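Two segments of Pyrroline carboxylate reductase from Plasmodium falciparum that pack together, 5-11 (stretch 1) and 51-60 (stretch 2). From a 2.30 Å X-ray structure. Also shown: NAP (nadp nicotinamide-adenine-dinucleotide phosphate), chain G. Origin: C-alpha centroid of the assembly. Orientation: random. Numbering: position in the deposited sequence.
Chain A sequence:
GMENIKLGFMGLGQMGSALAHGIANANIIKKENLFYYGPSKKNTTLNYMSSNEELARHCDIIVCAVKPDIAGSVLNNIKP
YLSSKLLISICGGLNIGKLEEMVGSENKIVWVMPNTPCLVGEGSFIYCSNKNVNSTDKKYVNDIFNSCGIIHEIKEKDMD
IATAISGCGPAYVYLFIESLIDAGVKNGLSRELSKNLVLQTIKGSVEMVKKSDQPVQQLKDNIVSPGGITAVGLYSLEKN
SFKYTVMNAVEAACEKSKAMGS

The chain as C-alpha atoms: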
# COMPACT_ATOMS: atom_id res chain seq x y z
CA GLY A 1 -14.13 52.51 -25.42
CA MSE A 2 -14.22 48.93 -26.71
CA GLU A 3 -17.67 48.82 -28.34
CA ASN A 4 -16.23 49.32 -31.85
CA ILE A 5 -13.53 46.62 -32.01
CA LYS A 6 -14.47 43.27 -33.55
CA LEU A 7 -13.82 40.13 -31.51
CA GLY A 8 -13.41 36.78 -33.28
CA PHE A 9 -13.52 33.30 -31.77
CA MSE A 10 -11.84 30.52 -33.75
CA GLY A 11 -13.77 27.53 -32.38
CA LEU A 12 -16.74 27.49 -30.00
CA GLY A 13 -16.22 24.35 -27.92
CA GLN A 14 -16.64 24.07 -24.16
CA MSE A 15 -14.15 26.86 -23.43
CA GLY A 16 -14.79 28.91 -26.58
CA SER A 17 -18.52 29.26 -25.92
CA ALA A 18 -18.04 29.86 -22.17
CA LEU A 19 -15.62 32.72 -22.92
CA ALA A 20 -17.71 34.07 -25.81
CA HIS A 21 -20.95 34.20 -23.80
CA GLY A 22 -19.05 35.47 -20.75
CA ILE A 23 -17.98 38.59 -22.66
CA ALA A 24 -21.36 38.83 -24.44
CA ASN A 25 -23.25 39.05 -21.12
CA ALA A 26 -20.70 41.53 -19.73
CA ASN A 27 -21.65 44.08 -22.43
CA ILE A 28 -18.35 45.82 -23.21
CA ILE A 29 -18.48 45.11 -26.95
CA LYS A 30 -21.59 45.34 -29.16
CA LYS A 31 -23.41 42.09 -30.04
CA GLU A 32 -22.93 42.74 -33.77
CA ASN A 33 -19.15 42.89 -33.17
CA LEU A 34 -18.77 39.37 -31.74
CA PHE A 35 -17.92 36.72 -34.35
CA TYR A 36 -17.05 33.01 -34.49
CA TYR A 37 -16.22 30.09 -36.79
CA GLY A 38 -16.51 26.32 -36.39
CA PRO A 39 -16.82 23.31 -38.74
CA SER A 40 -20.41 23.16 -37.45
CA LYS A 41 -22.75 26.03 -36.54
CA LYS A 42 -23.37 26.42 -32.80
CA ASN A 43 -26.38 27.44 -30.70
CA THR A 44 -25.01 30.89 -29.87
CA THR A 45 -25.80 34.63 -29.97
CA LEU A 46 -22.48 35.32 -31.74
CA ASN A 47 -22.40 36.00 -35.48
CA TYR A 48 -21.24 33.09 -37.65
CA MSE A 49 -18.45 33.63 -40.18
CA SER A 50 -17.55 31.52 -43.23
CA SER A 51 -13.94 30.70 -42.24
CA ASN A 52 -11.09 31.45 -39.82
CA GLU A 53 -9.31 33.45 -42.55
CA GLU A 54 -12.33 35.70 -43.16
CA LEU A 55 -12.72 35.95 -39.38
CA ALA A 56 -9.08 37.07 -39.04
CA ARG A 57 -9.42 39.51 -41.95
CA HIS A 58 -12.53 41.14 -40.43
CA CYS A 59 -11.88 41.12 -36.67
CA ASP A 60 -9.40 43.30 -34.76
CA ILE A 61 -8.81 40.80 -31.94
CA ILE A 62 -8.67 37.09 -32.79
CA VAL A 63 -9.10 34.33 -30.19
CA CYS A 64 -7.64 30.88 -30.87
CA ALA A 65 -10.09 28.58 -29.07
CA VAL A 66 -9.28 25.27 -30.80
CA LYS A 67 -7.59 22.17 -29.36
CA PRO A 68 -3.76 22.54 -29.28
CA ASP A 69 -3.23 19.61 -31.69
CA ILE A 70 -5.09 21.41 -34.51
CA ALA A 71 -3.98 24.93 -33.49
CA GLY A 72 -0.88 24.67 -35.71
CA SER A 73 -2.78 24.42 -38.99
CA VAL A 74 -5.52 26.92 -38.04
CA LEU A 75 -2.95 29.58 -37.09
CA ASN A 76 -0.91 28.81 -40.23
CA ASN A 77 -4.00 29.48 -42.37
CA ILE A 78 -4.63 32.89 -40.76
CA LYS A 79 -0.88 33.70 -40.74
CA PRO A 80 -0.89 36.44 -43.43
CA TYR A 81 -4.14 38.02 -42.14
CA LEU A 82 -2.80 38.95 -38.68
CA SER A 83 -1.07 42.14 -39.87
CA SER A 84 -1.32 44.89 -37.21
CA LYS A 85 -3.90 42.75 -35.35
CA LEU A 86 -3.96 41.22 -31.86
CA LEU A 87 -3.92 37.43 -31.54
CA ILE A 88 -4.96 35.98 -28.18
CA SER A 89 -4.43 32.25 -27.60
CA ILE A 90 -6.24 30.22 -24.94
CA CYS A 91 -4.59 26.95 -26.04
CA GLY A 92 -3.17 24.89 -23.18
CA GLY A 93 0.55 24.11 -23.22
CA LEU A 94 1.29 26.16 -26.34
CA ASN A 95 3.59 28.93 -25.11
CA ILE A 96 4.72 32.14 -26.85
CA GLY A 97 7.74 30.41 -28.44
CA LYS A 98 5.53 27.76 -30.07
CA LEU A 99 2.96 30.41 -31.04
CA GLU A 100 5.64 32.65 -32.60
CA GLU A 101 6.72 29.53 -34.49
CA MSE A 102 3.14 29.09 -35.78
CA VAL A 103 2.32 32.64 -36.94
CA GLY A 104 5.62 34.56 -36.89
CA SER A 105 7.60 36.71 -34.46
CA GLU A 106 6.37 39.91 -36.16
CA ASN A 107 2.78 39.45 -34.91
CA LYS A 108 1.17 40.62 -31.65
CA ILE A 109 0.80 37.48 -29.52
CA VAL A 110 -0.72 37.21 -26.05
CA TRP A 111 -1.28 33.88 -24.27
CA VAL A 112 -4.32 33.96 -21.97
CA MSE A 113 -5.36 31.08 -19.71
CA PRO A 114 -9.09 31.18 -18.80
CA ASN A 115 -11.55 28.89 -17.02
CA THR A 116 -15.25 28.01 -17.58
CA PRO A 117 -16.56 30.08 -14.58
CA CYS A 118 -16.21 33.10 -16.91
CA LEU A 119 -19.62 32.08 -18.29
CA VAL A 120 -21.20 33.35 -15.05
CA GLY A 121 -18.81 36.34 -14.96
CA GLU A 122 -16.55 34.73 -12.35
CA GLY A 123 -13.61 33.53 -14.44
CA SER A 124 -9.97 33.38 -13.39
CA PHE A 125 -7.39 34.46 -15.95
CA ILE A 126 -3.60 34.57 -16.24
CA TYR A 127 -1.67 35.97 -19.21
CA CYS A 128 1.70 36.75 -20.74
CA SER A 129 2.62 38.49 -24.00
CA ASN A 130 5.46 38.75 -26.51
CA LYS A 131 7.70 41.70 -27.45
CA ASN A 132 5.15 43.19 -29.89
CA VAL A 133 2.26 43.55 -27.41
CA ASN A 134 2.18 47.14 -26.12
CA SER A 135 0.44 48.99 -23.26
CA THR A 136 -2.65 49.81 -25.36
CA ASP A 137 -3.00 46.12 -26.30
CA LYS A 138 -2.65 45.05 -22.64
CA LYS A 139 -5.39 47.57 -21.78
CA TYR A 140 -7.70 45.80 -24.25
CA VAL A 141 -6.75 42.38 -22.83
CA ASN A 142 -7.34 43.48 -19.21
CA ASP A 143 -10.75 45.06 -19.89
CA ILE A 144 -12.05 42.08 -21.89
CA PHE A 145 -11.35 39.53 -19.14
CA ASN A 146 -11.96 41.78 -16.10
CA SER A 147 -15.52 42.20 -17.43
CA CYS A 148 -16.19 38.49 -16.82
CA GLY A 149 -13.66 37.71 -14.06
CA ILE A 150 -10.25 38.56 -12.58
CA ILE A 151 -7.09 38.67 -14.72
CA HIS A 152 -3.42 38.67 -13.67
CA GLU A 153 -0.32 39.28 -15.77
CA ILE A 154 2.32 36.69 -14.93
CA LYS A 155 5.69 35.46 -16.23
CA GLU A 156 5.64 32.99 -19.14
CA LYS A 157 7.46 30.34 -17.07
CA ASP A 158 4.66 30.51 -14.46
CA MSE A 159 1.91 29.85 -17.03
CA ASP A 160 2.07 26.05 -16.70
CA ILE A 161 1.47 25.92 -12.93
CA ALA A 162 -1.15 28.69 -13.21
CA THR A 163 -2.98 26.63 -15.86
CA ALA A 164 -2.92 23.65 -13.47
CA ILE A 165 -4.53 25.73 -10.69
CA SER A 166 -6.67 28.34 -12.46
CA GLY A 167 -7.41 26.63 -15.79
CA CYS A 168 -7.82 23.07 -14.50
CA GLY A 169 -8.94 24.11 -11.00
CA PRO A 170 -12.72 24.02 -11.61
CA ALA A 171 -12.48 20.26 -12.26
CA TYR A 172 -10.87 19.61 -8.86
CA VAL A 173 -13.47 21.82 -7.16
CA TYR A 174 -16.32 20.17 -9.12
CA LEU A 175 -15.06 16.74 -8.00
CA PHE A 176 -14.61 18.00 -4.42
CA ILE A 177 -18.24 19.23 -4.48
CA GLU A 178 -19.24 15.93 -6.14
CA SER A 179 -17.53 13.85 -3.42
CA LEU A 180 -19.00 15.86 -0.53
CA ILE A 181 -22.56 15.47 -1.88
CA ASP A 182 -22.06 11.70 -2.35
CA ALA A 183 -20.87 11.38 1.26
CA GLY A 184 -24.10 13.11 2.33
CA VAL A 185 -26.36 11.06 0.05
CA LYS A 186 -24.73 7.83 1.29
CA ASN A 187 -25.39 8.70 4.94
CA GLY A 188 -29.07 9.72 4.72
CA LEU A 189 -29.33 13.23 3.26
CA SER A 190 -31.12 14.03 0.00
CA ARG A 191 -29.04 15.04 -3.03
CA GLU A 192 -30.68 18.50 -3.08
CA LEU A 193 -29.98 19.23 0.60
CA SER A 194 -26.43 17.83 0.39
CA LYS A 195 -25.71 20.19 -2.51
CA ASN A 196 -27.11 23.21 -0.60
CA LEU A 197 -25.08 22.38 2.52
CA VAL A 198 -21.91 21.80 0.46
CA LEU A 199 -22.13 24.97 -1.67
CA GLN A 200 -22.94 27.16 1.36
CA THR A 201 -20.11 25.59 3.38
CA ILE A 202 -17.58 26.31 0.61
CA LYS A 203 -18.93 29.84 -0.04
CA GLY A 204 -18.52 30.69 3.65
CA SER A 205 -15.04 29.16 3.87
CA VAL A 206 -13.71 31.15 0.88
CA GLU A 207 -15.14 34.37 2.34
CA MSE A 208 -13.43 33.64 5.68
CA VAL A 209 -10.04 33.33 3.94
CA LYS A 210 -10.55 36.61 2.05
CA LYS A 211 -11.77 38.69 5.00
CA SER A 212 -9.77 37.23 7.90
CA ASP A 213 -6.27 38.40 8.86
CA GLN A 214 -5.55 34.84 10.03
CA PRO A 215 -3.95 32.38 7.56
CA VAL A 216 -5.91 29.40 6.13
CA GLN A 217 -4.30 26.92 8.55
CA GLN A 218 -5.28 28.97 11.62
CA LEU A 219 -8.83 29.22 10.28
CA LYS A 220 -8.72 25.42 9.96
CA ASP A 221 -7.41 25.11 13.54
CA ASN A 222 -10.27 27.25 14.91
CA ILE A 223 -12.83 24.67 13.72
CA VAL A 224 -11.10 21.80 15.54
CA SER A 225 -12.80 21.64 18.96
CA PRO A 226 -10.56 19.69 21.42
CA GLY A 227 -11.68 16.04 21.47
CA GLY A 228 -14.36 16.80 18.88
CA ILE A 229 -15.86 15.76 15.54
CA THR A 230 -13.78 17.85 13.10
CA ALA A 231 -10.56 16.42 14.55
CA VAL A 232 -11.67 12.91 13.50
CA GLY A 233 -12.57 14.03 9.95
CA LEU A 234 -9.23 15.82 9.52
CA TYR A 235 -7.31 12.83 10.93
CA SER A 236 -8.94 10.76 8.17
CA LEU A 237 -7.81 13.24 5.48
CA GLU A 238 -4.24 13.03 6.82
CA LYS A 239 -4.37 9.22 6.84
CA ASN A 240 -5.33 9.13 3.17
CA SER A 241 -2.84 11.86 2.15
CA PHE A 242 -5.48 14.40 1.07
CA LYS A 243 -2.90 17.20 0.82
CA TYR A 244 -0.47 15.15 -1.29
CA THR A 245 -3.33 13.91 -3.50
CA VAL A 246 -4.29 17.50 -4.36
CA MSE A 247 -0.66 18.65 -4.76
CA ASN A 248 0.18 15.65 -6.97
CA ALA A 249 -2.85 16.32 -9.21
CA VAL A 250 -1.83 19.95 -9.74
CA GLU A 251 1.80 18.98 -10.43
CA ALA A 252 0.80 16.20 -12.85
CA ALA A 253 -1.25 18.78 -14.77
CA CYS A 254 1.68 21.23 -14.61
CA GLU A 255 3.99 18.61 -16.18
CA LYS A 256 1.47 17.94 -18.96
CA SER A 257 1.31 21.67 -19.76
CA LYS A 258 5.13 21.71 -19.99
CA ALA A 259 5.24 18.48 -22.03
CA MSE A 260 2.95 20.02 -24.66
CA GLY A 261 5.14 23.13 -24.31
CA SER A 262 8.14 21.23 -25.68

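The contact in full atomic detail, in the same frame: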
# COMPACT_ATOMS: atom_id res chain seq x y z
N ILE A 5 -14.44 47.69 -31.58
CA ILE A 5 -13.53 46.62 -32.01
C ILE A 5 -14.27 45.29 -32.20
O ILE A 5 -15.21 44.98 -31.47
CB ILE A 5 -12.32 46.42 -31.06
CG1 ILE A 5 -12.78 46.10 -29.63
CG2 ILE A 5 -11.40 47.64 -31.09
CD1 ILE A 5 -12.00 44.97 -28.98
N LYS A 6 -13.82 44.53 -33.19
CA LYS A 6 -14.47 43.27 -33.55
C LYS A 6 -13.70 42.09 -32.96
O LYS A 6 -12.50 41.93 -33.21
CB LYS A 6 -14.60 43.15 -35.07
CG LYS A 6 -15.27 44.35 -35.73
CD LYS A 6 -15.04 44.38 -37.23
CE LYS A 6 -15.33 45.75 -37.81
NZ LYS A 6 -14.32 46.77 -37.39
N LEU A 7 -14.41 41.28 -32.18
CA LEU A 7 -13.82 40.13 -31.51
C LEU A 7 -14.20 38.85 -32.26
O LEU A 7 -15.37 38.63 -32.58
CB LEU A 7 -14.31 40.04 -30.06
CG LEU A 7 -13.29 39.82 -28.93
CD1 LEU A 7 -14.02 39.54 -27.62
CD2 LEU A 7 -12.31 38.71 -29.23
N GLY A 8 -13.20 38.02 -32.55
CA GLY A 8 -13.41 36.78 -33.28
C GLY A 8 -12.95 35.55 -32.53
O GLY A 8 -11.83 35.51 -32.02
N PHE A 9 -13.82 34.54 -32.47
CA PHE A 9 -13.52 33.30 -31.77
C PHE A 9 -13.36 32.13 -32.74
O PHE A 9 -14.34 31.68 -33.35
CB PHE A 9 -14.60 32.99 -30.73
CG PHE A 9 -14.55 33.88 -29.52
CD1 PHE A 9 -15.28 35.07 -29.49
CD2 PHE A 9 -13.77 33.54 -28.42
CE1 PHE A 9 -15.23 35.90 -28.38
CE2 PHE A 9 -13.71 34.37 -27.30
CZ PHE A 9 -14.44 35.55 -27.28
N MSE A 10 -12.13 31.66 -32.89
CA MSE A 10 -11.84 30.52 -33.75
C MSE A 10 -12.10 29.22 -32.98
O MSE A 10 -11.23 28.72 -32.27
CB MSE A 10 -10.40 30.58 -34.28
CG MSE A 10 -10.09 31.88 -35.02
SE MSE A 10 -8.43 31.87 -36.04
CE MSE A 10 -7.17 31.51 -34.60
N GLY A 11 -13.32 28.71 -33.12
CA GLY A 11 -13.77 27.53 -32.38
C GLY A 11 -14.66 27.90 -31.20
O GLY A 11 -14.28 28.75 -30.39
N SER A 51 -15.22 31.36 -42.52
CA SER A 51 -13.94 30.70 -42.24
C SER A 51 -13.11 31.45 -41.20
O SER A 51 -13.45 32.58 -40.83
CB SER A 51 -13.13 30.53 -43.54
OG SER A 51 -12.78 31.79 -44.09
N ASN A 52 -12.03 30.82 -40.74
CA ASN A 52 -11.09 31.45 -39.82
C ASN A 52 -10.32 32.59 -40.47
O ASN A 52 -9.98 33.58 -39.81
CB ASN A 52 -10.10 30.42 -39.26
CG ASN A 52 -10.75 29.46 -38.27
OD1 ASN A 52 -10.44 28.27 -38.27
ND2 ASN A 52 -11.64 29.97 -37.44
N GLU A 53 -10.04 32.45 -41.77
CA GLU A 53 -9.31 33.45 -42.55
C GLU A 53 -10.12 34.73 -42.71
O GLU A 53 -9.59 35.83 -42.56
CB GLU A 53 -8.94 32.89 -43.93
CG GLU A 53 -7.94 31.73 -43.90
CD GLU A 53 -8.60 30.36 -43.80
OE1 GLU A 53 -9.76 30.26 -43.34
OE2 GLU A 53 -7.95 29.36 -44.19
N GLU A 54 -11.41 34.57 -43.03
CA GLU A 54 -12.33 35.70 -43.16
C GLU A 54 -12.68 36.30 -41.80
O GLU A 54 -13.03 37.48 -41.71
CB GLU A 54 -13.59 35.27 -43.91
CG GLU A 54 -13.39 35.15 -45.42
CD GLU A 54 -14.45 34.28 -46.08
OE1 GLU A 54 -14.64 33.13 -45.64
OE2 GLU A 54 -15.07 34.75 -47.06
N LEU A 55 -12.57 35.49 -40.76
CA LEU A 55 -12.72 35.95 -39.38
C LEU A 55 -11.51 36.81 -38.98
O LEU A 55 -11.67 37.85 -38.35
CB LEU A 55 -12.88 34.76 -38.42
CG LEU A 55 -13.05 35.00 -36.92
CD1 LEU A 55 -13.91 33.91 -36.31
CD2 LEU A 55 -11.71 35.09 -36.20
N ALA A 56 -10.32 36.36 -39.35
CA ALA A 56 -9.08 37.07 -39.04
C ALA A 56 -8.93 38.35 -39.85
O ALA A 56 -8.33 39.32 -39.38
CB ALA A 56 -7.87 36.16 -39.25
N ARG A 57 -9.48 38.35 -41.06
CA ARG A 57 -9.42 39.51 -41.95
C ARG A 57 -10.40 40.61 -41.53
O ARG A 57 -10.18 41.79 -41.82
CB ARG A 57 -9.69 39.09 -43.40
N HIS A 58 -11.47 40.22 -40.85
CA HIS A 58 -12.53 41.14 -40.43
C HIS A 58 -12.30 41.68 -39.02
O HIS A 58 -12.40 42.89 -38.79
CB HIS A 58 -13.89 40.46 -40.54
CG HIS A 58 -15.05 41.39 -40.31
ND1 HIS A 58 -15.48 42.28 -41.27
CD2 HIS A 58 -15.87 41.55 -39.25
CE1 HIS A 58 -16.52 42.96 -40.80
NE2 HIS A 58 -16.77 42.53 -39.58
N CYS A 59 -12.00 40.78 -38.09
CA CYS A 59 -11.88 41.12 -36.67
C CYS A 59 -10.57 41.81 -36.33
O CYS A 59 -9.57 41.64 -37.02
CB CYS A 59 -12.08 39.88 -35.81
SG CYS A 59 -13.66 39.07 -36.06
N ASP A 60 -10.58 42.58 -35.24
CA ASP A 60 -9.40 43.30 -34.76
C ASP A 60 -8.64 42.46 -33.73
O ASP A 60 -7.41 42.49 -33.69
CB ASP A 60 -9.81 44.64 -34.14
CG ASP A 60 -10.63 45.49 -35.08
OD1 ASP A 60 -10.07 46.02 -36.07
OD2 ASP A 60 -11.84 45.64 -34.83
PA NAP G . -13.49 21.39 -27.49
O1A NAP G . -14.76 21.45 -26.68
O2A NAP G . -13.16 20.14 -28.27
O5B NAP G . -13.48 22.67 -28.47
C5B NAP G . -12.88 22.65 -29.77
C4B NAP G . -13.85 23.29 -30.75
O4B NAP G . -13.17 23.75 -31.91
C3B NAP G . -14.91 22.30 -31.21
O3B NAP G . -16.20 22.78 -30.83
C2B NAP G . -14.78 22.23 -32.72
O2B NAP G . -16.05 22.29 -33.37
C1B NAP G . -13.94 23.45 -33.08
N9A NAP G . -13.04 23.23 -34.24
C8A NAP G . -12.54 22.06 -34.67
N7A NAP G . -11.76 22.29 -35.75
C5A NAP G . -11.77 23.61 -35.99
C6A NAP G . -11.16 24.42 -36.95
N6A NAP G . -10.36 23.87 -37.90
N1A NAP G . -11.37 25.75 -36.93
C2A NAP G . -12.16 26.31 -35.99
N3A NAP G . -12.76 25.55 -35.06
C4A NAP G . -12.57 24.20 -35.04
O3 NAP G . -12.25 21.72 -26.53
PN NAP G . -12.31 22.89 -25.43
O1N NAP G . -12.45 22.25 -24.07
O2N NAP G . -13.30 23.94 -25.87
O5D NAP G . -10.83 23.52 -25.49
C5D NAP G . -10.40 24.36 -26.56
C4D NAP G . -9.11 25.06 -26.13
O4D NAP G . -9.34 25.83 -24.95
C3D NAP G . -7.99 24.08 -25.83
O3D NAP G . -6.82 24.49 -26.55
C2D NAP G . -7.76 24.18 -24.33
O2D NAP G . -6.37 24.11 -23.98
C1D NAP G . -8.33 25.54 -23.97
N1N NAP G . -8.88 25.60 -22.61
C2N NAP G . -9.95 24.87 -22.27
C3N NAP G . -10.47 24.93 -20.98
C7N NAP G . -11.68 24.12 -20.61
O7N NAP G . -12.22 23.27 -21.48
N7N NAP G . -12.19 24.25 -19.47
C4N NAP G . -9.87 25.77 -20.04
C5N NAP G . -8.76 26.52 -20.41
C6N NAP G . -8.28 26.41 -21.72
P2B NAP G . -16.98 20.98 -33.56
O1X NAP G . -17.98 21.40 -34.61
O2X NAP G . -16.03 19.89 -34.00
O3X NAP G . -17.59 20.75 -32.20

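The helix starting at N52 packs nearly antiparallel to strand 7-10, with 8.4 Å between their axes. Together the two stretches bury 506 Å².

S51 caps the helix. Its OG accepts from E54 N at 3.3 Å and donates to E54 OE1 at 2.8 Å. It does not touch stretch 1. N52 is buried where the helix start meets the strand end and the cofactor. Its side chain lies against M10, and G11 CA is 3.5 Å from NAP N3A.

E53 and E54 make no contact with the strand. L55 points toward it and fills the middle of the interface. L55 CD2 is 3.8 Å from both M10 CG and G8 CA. L55 CD1 is 3.7 Å from F9 O. G8 suits this close approach: a CB there would clash with L55 CD2 and C59 SG.

A56 and R57 lie outside the contact. The H58 ring reaches K6, with NE2 3.5 Å from K6 CD. C59 is buried, and its small side chain fits closely: SG is 3.6 Å from G8 CA, and CB is 3.3 Å from K6 O.

D60 closes the contact with two hydrogen bonds. K6 N donates to D60 OD2 at 2.8 Å, and D60 N donates to K6 O at 2.9 Å. A long salt bridge, K6 NZ to D60 OD2 at 3.7 Å, adds charge pairing.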